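Putative sortase (Streptococcus pneumoniae, PDB 2W1K) probably acts as a class C sortase, a cysteine transpeptidase that takes part in building the pilus fibre on the pneumococcal surface. Local coordinates at residues H27-Y31 / N53-S57; V42-L46 / L172-D176. One frame throughout, in Å; residues are numbered along the deposited sequence.

In the fold
Both contacts tie down the long loop between helix 18-34 and strand 65-69, and their segments alternate along the chain: 27-31, 42-46, 53-57, then 172-176. In contact 1 the far part of that loop returns to the helix it left; in contact 2 an earlier part reaches strand 168-176 of the closed sortase barrel. The contact centres lie 22 Å apart, with nearest atoms about 9 Å apart, so the two do not touch. Between them the loop travels out to the barrel strand and back to the helix, consistent with a lid of the class C sortase kind: 42-46 covers the probable active-site cysteine, and 53-57 secures the returning chain on the helix.

Contact 1 (H27-Y31 / N53-S57); sequences HSLAY and NYQVS
Tyr-31 lays its ring alongside that of Tyr-54, the two planes within 6° of parallel and the centroids 4.7 Å apart, but offset so strongly that little of one ring lies over the other. Tyr-31 (chi1 t, chi2 -90°) comes off helix 18-34, whose 27-31 turn is closed by the bond from Tyr-31 N to His-27 O at 2.9 Å. Tyr-54 takes chi1 m. Its hydroxyl hydrogen-bonds His-93, and that of Tyr-31 reaches Asp-95 and Gly-96, so both phenols are fixed at their far ends. Segment 53-57 is irregular: Tyr-54 is near helical, Gln-55 flips to the left-handed region (54/41), and Val-56 returns to -102/-41. This kink brings the chain against the helix, with the CA atoms of His-27 and Val-56 4.9 Å apart and those of Tyr-31 and Tyr-54 6.7 Å apart. His-27, chi1 m, gives a nearly straight hydrogen bond from ND1 to Val-56 O at 2.9 Å. One water bridges the backbones, 2.9 Å from His-27 O and 3.0 Å from Gln-55 O. The Val-56 side chain packs on the helix, its CG2 4.2 Å from Tyr-31 CB and its CG1 4.1 Å from Ser-28 OG, a hydroxyl bonded in turn to Tyr-64. Leu-80 of the barrel packs against Tyr-54 and Val-56. Such a helical N-terminal extension, packed beside the barrel and leading into a lid loop, is typical of pilus-building class C sortases.

Contact 2 (V42-L46 / L172-D176); sequences VDPFL and LITCD
Leu-172, within strand 168-176, pairs through its backbone with Val-187. Next, Ile-173 (chi1 t) points toward the loop, its CG2 4.2 Å from Pro-44 CG and its CG1 4.1 Å from Phe-45 CE2; its carbonyl O lies 3.6 Å from Phe-45 CZ, at the ring edge. Thr-174 turns its side chain away, bonding Gly-112, yet its CA touches Phe-45 CE2 at 3.7 Å. Cys-175 (chi1 m) sets SG over the face of the Phe-45 ring, 3.8 Å from the centroid and 3.3 Å from CG, a sulfur-aromatic contact. The sequence fits the sortase TLxTC signature, making Cys-175 the probable nucleophile, and Asp-43-Pro-44-Phe-45 fits the lid over this site in class C sortases. The Phe-45 and Cys-175 CA atoms are 7.5 Å apart, those of Pro-44 and Ile-173 8.6 Å. A type I turn from Asp-43 to Leu-46 (Leu-46 N to Asp-43 O, 3.3 Å) presents Phe-45 (chi1 m); Asp-43 OD2 accepts a weak hydrogen bond from Phe-45 N (3.1 Å) and forms a salt bridge with Arg-184.

Contact 1 (H27-Y31 / N53-S57)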
loop_
_atom_site.group_PDB
_atom_site.type_symbol
_atom_site.label_atom_id
_atom_site.label_comp_id
_atom_site.label_asym_id
_atom_site.label_seq_id
_atom_site.Cartn_x
_atom_site.Cartn_y
_atom_site.Cartn_z
ATOM N N HIS A 27 -12.426 -11.080 -4.270
ATOM C CA HIS A 27 -11.193 -11.779 -3.939
ATOM C C HIS A 27 -10.439 -11.132 -2.798
ATOM O O HIS A 27 -9.772 -11.865 -2.010
ATOM C CB HIS A 27 -10.293 -11.924 -5.171
ATOM C CG HIS A 27 -10.944 -12.770 -6.232
ATOM N ND1 HIS A 27 -10.407 -12.973 -7.481
ATOM C CD2 HIS A 27 -12.122 -13.473 -6.209
ATOM C CE1 HIS A 27 -11.216 -13.753 -8.188
ATOM N NE2 HIS A 27 -12.258 -14.076 -7.434
ATOM N N SER A 28 -10.432 -9.781 -2.752
ATOM C CA SER A 28 -9.755 -9.116 -1.654
ATOM C C SER A 28 -10.494 -9.316 -0.310
ATOM O O SER A 28 -9.864 -9.495 0.761
ATOM C CB SER A 28 -9.648 -7.566 -1.915
ATOM O OG SER A 28 -8.874 -7.286 -3.103
ATOM N N LEU A 29 -11.819 -9.181 -0.343
ATOM C CA LEU A 29 -12.591 -9.519 0.877
ATOM C C LEU A 29 -12.196 -10.924 1.378
ATOM O O LEU A 29 -11.961 -11.062 2.559
ATOM C CB LEU A 29 -14.123 -9.550 0.595
ATOM C CG LEU A 29 -14.984 -9.709 1.837
ATOM C CD1 LEU A 29 -14.694 -8.619 2.879
ATOM C CD2 LEU A 29 -16.490 -9.677 1.347
ATOM N N ALA A 30 -12.189 -11.938 0.470
ATOM C CA ALA A 30 -11.856 -13.339 0.753
ATOM C C ALA A 30 -10.511 -13.428 1.357
ATOM O O ALA A 30 -10.271 -14.157 2.355
ATOM C CB ALA A 30 -11.847 -14.225 -0.532
ATOM N N TYR A 31 -9.568 -12.719 0.753
ATOM C CA TYR A 31 -8.261 -12.761 1.336
ATOM C C TYR A 31 -8.280 -12.194 2.776
ATOM O O TYR A 31 -7.612 -12.746 3.695
ATOM C CB TYR A 31 -7.354 -11.891 0.502
ATOM C CG TYR A 31 -5.905 -11.764 1.062
ATOM C CD1 TYR A 31 -5.579 -10.742 1.962
ATOM C CD2 TYR A 31 -4.867 -12.600 0.587
ATOM C CE1 TYR A 31 -4.285 -10.596 2.420
ATOM C CE2 TYR A 31 -3.546 -12.472 1.065
ATOM C CZ TYR A 31 -3.256 -11.463 1.971
ATOM O OH TYR A 31 -1.954 -11.237 2.489
ATOM N N ASN A 53 0.402 -16.988 -1.727
ATOM C CA ASN A 53 -0.607 -17.109 -2.775
ATOM C C ASN A 53 -1.801 -16.302 -2.382
ATOM O O ASN A 53 -2.654 -16.758 -1.638
ATOM C CB ASN A 53 -1.022 -18.572 -3.023
ATOM C CG ASN A 53 -0.701 -19.514 -1.823
ATOM O OD1 ASN A 53 0.198 -20.422 -1.896
ATOM N ND2 ASN A 53 -1.473 -19.325 -0.700
ATOM N N TYR A 54 -1.844 -15.071 -2.863
ATOM C CA TYR A 54 -2.966 -14.211 -2.566
ATOM C C TYR A 54 -4.252 -14.706 -3.201
ATOM O O TYR A 54 -5.307 -14.502 -2.629
ATOM C CB TYR A 54 -2.685 -12.798 -3.059
ATOM C CG TYR A 54 -1.795 -11.977 -2.170
ATOM C CD1 TYR A 54 -0.426 -12.187 -2.177
ATOM C CD2 TYR A 54 -2.327 -10.917 -1.356
ATOM C CE1 TYR A 54 0.431 -11.388 -1.414
ATOM C CE2 TYR A 54 -1.487 -10.134 -0.606
ATOM C CZ TYR A 54 -0.108 -10.365 -0.611
ATOM O OH TYR A 54 0.763 -9.564 0.134
ATOM N N GLN A 55 -4.184 -15.319 -4.380
ATOM C CA GLN A 55 -5.403 -15.734 -5.123
ATOM C C GLN A 55 -6.351 -14.537 -5.296
ATOM O O GLN A 55 -7.580 -14.621 -5.069
ATOM C CB GLN A 55 -6.148 -16.897 -4.430
ATOM C CG GLN A 55 -5.250 -18.017 -4.110
ATOM C CD GLN A 55 -5.936 -19.286 -3.603
ATOM O OE1 GLN A 55 -6.875 -19.233 -2.799
ATOM N NE2 GLN A 55 -5.418 -20.464 -4.034
ATOM N N VAL A 56 -5.794 -13.391 -5.592
ATOM C CA VAL A 56 -6.653 -12.214 -5.836
ATOM C C VAL A 56 -6.692 -12.049 -7.412
ATOM O O VAL A 56 -7.743 -11.892 -8.033
ATOM C CB VAL A 56 -6.098 -10.927 -5.075
ATOM C CG1 VAL A 56 -6.664 -9.624 -5.650
ATOM C CG2 VAL A 56 -6.215 -11.093 -3.495
ATOM N N SER A 57 -5.542 -12.233 -8.034
ATOM C CA SER A 57 -5.490 -12.131 -9.515
ATOM C C SER A 57 -4.978 -13.453 -10.122
ATOM O O SER A 57 -4.219 -14.174 -9.446
ATOM C CB SER A 57 -4.483 -11.003 -9.920
ATOM O OG SER A 57 -4.527 -10.926 -11.363
HETATM O O HOH W 1 -8.617 -14.475 -2.302
#

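Contact 2 (V42-L46 / L172-D176)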
loop_
_atom_site.group_PDB
_atom_site.type_symbol
_atom_site.label_atom_id
_atom_site.label_comp_id
_atom_site.label_asym_id
_atom_site.label_seq_id
_atom_site.Cartn_x
_atom_site.Cartn_y
_atom_site.Cartn_z
ATOM N N VAL A 42 5.723 -11.583 7.894
ATOM C CA VAL A 42 7.181 -11.735 7.718
ATOM C C VAL A 42 7.775 -10.336 7.526
ATOM O O VAL A 42 7.126 -9.476 6.922
ATOM C CB VAL A 42 7.496 -12.710 6.526
ATOM C CG1 VAL A 42 8.872 -12.563 6.001
ATOM C CG2 VAL A 42 7.215 -14.151 6.956
ATOM N N ASP A 43 8.994 -10.083 8.031
ATOM C CA ASP A 43 9.660 -8.851 7.648
ATOM C C ASP A 43 9.861 -8.721 6.153
ATOM O O ASP A 43 10.467 -9.575 5.564
ATOM C CB ASP A 43 11.010 -8.652 8.301
ATOM C CG ASP A 43 11.549 -7.245 8.021
ATOM O OD1 ASP A 43 10.844 -6.276 8.401
ATOM O OD2 ASP A 43 12.627 -7.099 7.435
ATOM N N PRO A 44 9.333 -7.638 5.542
ATOM C CA PRO A 44 9.437 -7.397 4.100
ATOM C C PRO A 44 10.860 -7.110 3.611
ATOM O O PRO A 44 11.142 -7.257 2.440
ATOM C CB PRO A 44 8.545 -6.182 3.882
ATOM C CG PRO A 44 8.526 -5.519 5.202
ATOM C CD PRO A 44 8.527 -6.591 6.209
ATOM N N PHE A 45 11.765 -6.778 4.495
ATOM C CA PHE A 45 13.123 -6.423 4.085
ATOM C C PHE A 45 14.064 -7.490 4.577
ATOM O O PHE A 45 15.282 -7.262 4.702
ATOM C CB PHE A 45 13.524 -4.986 4.550
ATOM C CG PHE A 45 12.557 -3.939 4.061
ATOM C CD1 PHE A 45 12.592 -3.548 2.729
ATOM C CD2 PHE A 45 11.519 -3.470 4.863
ATOM C CE1 PHE A 45 11.659 -2.597 2.220
ATOM C CE2 PHE A 45 10.567 -2.525 4.374
ATOM C CZ PHE A 45 10.646 -2.112 3.048
ATOM N N LEU A 46 13.516 -8.661 4.879
ATOM C CA LEU A 46 14.400 -9.740 4.722
ATOM C C LEU A 46 15.281 -9.779 3.532
ATOM O O LEU A 46 16.525 -9.684 3.716
ATOM C CB LEU A 46 14.559 -10.754 5.816
ATOM C CG LEU A 46 15.896 -10.114 6.393
ATOM C CD1 LEU A 46 15.771 -8.630 6.807
ATOM C CD2 LEU A 46 16.693 -10.925 7.473
ATOM N N LEU A 172 2.702 2.586 6.137
ATOM C CA LEU A 172 3.861 2.534 5.215
ATOM C C LEU A 172 5.101 2.041 5.998
ATOM O O LEU A 172 5.403 2.548 7.090
ATOM C CB LEU A 172 4.126 3.909 4.630
ATOM C CG LEU A 172 3.276 4.295 3.413
ATOM C CD1 LEU A 172 1.963 3.594 3.058
ATOM C CD2 LEU A 172 3.298 5.716 2.932
ATOM N N ILE A 173 5.839 1.070 5.437
ATOM C CA ILE A 173 7.034 0.595 6.142
ATOM C C ILE A 173 8.245 0.665 5.218
ATOM O O ILE A 173 8.165 0.289 4.056
ATOM C CB ILE A 173 6.878 -0.893 6.642
ATOM C CG1 ILE A 173 8.134 -1.272 7.473
ATOM C CG2 ILE A 173 6.593 -1.848 5.426
ATOM C CD1 ILE A 173 7.973 -2.599 8.295
ATOM N N THR A 174 9.376 1.106 5.775
ATOM C CA THR A 174 10.628 1.162 5.035
ATOM C C THR A 174 11.745 1.002 5.995
ATOM O O THR A 174 11.480 0.921 7.195
ATOM C CB THR A 174 10.788 2.488 4.239
ATOM O OG1 THR A 174 11.878 2.363 3.348
ATOM C CG2 THR A 174 11.016 3.754 5.132
ATOM N N CYS A 175 13.002 0.924 5.475
ATOM C CA CYS A 175 14.158 0.682 6.343
ATOM C C CYS A 175 14.705 1.979 6.969
ATOM O O CYS A 175 14.624 3.061 6.391
ATOM C CB CYS A 175 15.229 -0.143 5.601
ATOM S SG CYS A 175 14.647 -1.832 5.386
ATOM N N ASP A 176 15.239 1.888 8.169
ATOM C CA ASP A 176 15.757 3.084 8.820
ATOM C C ASP A 176 16.851 2.628 9.835
ATOM O O ASP A 176 16.755 1.561 10.439
ATOM C CB ASP A 176 14.565 3.790 9.483
ATOM C CG ASP A 176 14.924 5.101 10.172
ATOM O OD1 ASP A 176 15.169 6.126 9.480
ATOM O OD2 ASP A 176 14.962 5.111 11.441
#